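Local coordinates for protein methyl-coenzyme M reductase subunit beta (Methanosarcina barkeri, PDB 1E6Y) that forms, with alpha and gamma chains, the nickel enzyme that reduces methyl-coenzyme M with coenzyme B to release methane in the final step of methanogenesis, at residues E[36-40]-E[113-117]. Coordinates in Å, arbitrary orientation, origin at the centre of the assembly. Residue numbers count along the deposited sequence, not the author numbering.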
ATOM      1  N   MET E  36      26.337 -12.375   3.575  1.00 10.28           N
ATOM      2  CA  MET E  36      25.793 -13.732   3.584  1.00 11.08           C
ATOM      3  C   MET E  36      25.287 -14.145   4.967  1.00 11.16           C
ATOM      4  O   MET E  36      24.192 -14.695   5.091  1.00 10.63           O
ATOM      5  CB  MET E  36      26.848 -14.730   3.099  1.00 11.82           C
ATOM      6  CG  MET E  36      26.425 -16.186   3.210  1.00 13.03           C
ATOM      7  SD  MET E  36      24.915 -16.588   2.297  1.00 14.77           S
ATOM      8  CE  MET E  36      25.538 -16.600   0.617  1.00 13.89           C
ATOM      9  N   ASP E  37      26.076 -13.874   6.002  1.00 10.85           N
ATOM     10  CA  ASP E  37      25.683 -14.212   7.366  1.00 11.50           C
ATOM     11  C   ASP E  37      24.480 -13.398   7.827  1.00 10.76           C
ATOM     12  O   ASP E  37      23.622 -13.903   8.547  1.00 10.64           O
ATOM     13  CB  ASP E  37      26.855 -14.003   8.328  1.00 12.44           C
ATOM     14  CG  ASP E  37      27.906 -15.097   8.217  1.00 15.10           C
ATOM     15  OD1 ASP E  37      27.707 -16.062   7.446  1.00 15.87           O
ATOM     16  OD2 ASP E  37      28.949 -14.981   8.895  1.00 15.48           O
ATOM     17  N   THR E  38      24.411 -12.148   7.381  1.00 10.10           N
ATOM     18  CA  THR E  38      23.265 -11.291   7.667  1.00  9.39           C
ATOM     19  C   THR E  38      22.016 -11.816   6.964  1.00  9.23           C
ATOM     20  O   THR E  38      20.938 -11.873   7.556  1.00  9.47           O
ATOM     21  CB  THR E  38      23.536  -9.843   7.215  1.00  9.54           C
ATOM     22  OG1 THR E  38      24.687  -9.342   7.906  1.00  9.73           O
ATOM     23  CG2 THR E  38      22.344  -8.947   7.522  1.00  9.86           C
ATOM     24  N   LYS E  39      22.179 -12.257   5.720  1.00  8.67           N
ATOM     25  CA  LYS E  39      21.065 -12.801   4.955  1.00  8.94           C
ATOM     26  C   LYS E  39      20.555 -14.118   5.536  1.00  9.29           C
ATOM     27  O   LYS E  39      19.346 -14.322   5.641  1.00  9.21           O
ATOM     28  CB  LYS E  39      21.466 -13.009   3.491  1.00  8.97           C
ATOM     29  CG  LYS E  39      21.665 -11.717   2.707  1.00  8.57           C
ATOM     30  CD  LYS E  39      22.130 -11.998   1.287  1.00  7.77           C
ATOM     31  CE  LYS E  39      21.030 -12.635   0.451  1.00  8.88           C
ATOM     32  NZ  LYS E  39      21.456 -12.821  -0.965  1.00  8.67           N
ATOM     33  N   ARG E  40      21.468 -14.996   5.948  1.00  9.19           N
ATOM     34  CA  ARG E  40      21.069 -16.375   6.257  1.00  9.46           C
ATOM     35  C   ARG E  40      20.740 -16.606   7.710  1.00  9.80           C
ATOM     36  O   ARG E  40      20.358 -17.722   8.098  1.00  9.11           O
ATOM     37  CB  ARG E  40      22.204 -17.320   5.814  1.00 10.44           C
ATOM     38  CG  ARG E  40      23.381 -17.347   6.783  1.00 11.32           C
ATOM     39  CD  ARG E  40      24.570 -18.069   6.154  1.00 12.59           C
ATOM     40  NE  ARG E  40      25.735 -18.172   7.008  1.00 14.21           N
ATOM     41  CZ  ARG E  40      26.150 -19.186   7.758  1.00 15.37           C
ATOM     42  NH1 ARG E  40      25.484 -20.340   7.808  1.00 14.63           N
ATOM     43  NH2 ARG E  40      27.271 -19.081   8.478  1.00 15.96           N
ATOM     44  N   PRO E 113      22.177 -22.766   6.144  1.00 11.13           N
ATOM     45  CA  PRO E 113      23.303 -22.980   5.230  1.00 11.35           C
ATOM     46  C   PRO E 113      23.256 -22.005   4.057  1.00 11.77           C
ATOM     47  O   PRO E 113      22.175 -21.592   3.633  1.00 11.34           O
ATOM     48  CB  PRO E 113      23.116 -24.424   4.771  1.00 11.35           C
ATOM     49  CG  PRO E 113      21.642 -24.661   4.897  1.00 10.67           C
ATOM     50  CD  PRO E 113      21.231 -23.898   6.123  1.00 10.70           C
ATOM     51  N   LYS E 114      24.426 -21.642   3.540  1.00 12.59           N
ATOM     52  CA  LYS E 114      24.527 -20.735   2.398  1.00 13.27           C
ATOM     53  C   LYS E 114      23.698 -21.199   1.208  1.00 12.97           C
ATOM     54  O   LYS E 114      23.196 -20.382   0.441  1.00 12.23           O
ATOM     55  CB  LYS E 114      25.990 -20.570   1.971  1.00 16.19           C
ATOM     56  CG  LYS E 114      26.752 -19.573   2.814  1.00 19.75           C
ATOM     57  CD  LYS E 114      28.244 -19.594   2.532  1.00 21.73           C
ATOM     58  CE  LYS E 114      28.942 -18.495   3.329  1.00 23.47           C
ATOM     59  NZ  LYS E 114      30.424 -18.648   3.397  1.00 24.70           N
ATOM     60  N   SER E 115      23.506 -22.510   1.100  1.00 11.39           N
ATOM     61  CA  SER E 115      22.735 -23.091   0.009  1.00 10.99           C
ATOM     62  C   SER E 115      21.303 -22.553  -0.084  1.00 10.41           C
ATOM     63  O   SER E 115      20.759 -22.441  -1.184  1.00 10.41           O
ATOM     64  CB  SER E 115      22.706 -24.620   0.131  1.00 10.72           C
ATOM     65  OG  SER E 115      22.129 -25.030   1.359  1.00 10.93           O
ATOM     66  N   ARG E 116      20.695 -22.216   1.054  1.00 10.50           N
ATOM     67  CA  ARG E 116      19.331 -21.670   1.028  1.00  9.94           C
ATOM     68  C   ARG E 116      19.317 -20.253   0.460  1.00 10.20           C
ATOM     69  O   ARG E 116      18.372 -19.893  -0.243  1.00 10.25           O
ATOM     70  CB  ARG E 116      18.686 -21.709   2.409  1.00  9.81           C
ATOM     71  CG  ARG E 116      18.507 -23.120   2.960  1.00  8.87           C
ATOM     72  CD  ARG E 116      17.640 -23.132   4.203  1.00  8.60           C
ATOM     73  NE  ARG E 116      17.401 -24.474   4.740  1.00 10.61           N
ATOM     74  CZ  ARG E 116      16.532 -25.353   4.229  1.00  9.81           C
ATOM     75  NH1 ARG E 116      16.431 -26.535   4.846  1.00 11.01           N
ATOM     76  NH2 ARG E 116      15.803 -25.104   3.165  1.00 10.24           N
ATOM     77  N   ILE E 117      20.387 -19.499   0.695  1.00 10.38           N
ATOM     78  CA  ILE E 117      20.527 -18.163   0.133  1.00 10.80           C
ATOM     79  C   ILE E 117      20.907 -18.242  -1.349  1.00 10.82           C
ATOM     80  O   ILE E 117      20.382 -17.491  -2.175  1.00 10.47           O
ATOM     81  CB  ILE E 117      21.591 -17.354   0.918  1.00 11.14           C
ATOM     82  CG1 ILE E 117      21.097 -17.104   2.346  1.00 11.62           C
ATOM     83  CG2 ILE E 117      21.906 -16.040   0.210  1.00 11.79           C
ATOM     84  CD1 ILE E 117      19.727 -16.433   2.427  1.00 11.92           C
TER
HETATM   85  O   HOH W   1      29.895 -16.381   5.463  1.00 31.52           O
HETATM   86  O   HOH W   2      19.707 -14.772  -2.154  1.00  9.45           O
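P113, where the chain enters the short helix 114-118, approaches the guanidinium of R40, its CA 4.3 Å from R40 NH1. That guanidinium forms a salt bridge with D37, one turn back on its own helix (R40 NE to D37 OD1, 2.9 Å), while NH1 hydrogen-bonds to the carbonyl oxygens of S112 and D96. K114 then runs its extended aliphatic chain over M36, with K114 CE 3.4 Å from M36 CG, and its ammonium group reaches D37 OD1 through a water, to which its own bond is weak. One turn further on, I117 fills the space between the helices: its CB lies 3.7 Å from M36 SD, its CG1 3.6 Å from R40 CB, and its CG2 3.5 Å from K39 NZ. K39 NZ donates to a second water within hydrogen-bonding distance of I117 O, and also to G120 O of the second beta subunit. No hydrogen bond joins the segments directly; backbone hydrogen bonds between R40 and S112 tie the chains just beside the packing. Strands 41-45 and 107-111 are antiparallel neighbours in one sheet, so helix 29-40, preceding one, meets helix 114-118, following the other, at the same sheet end, with helix 125-141 against I117 and R116.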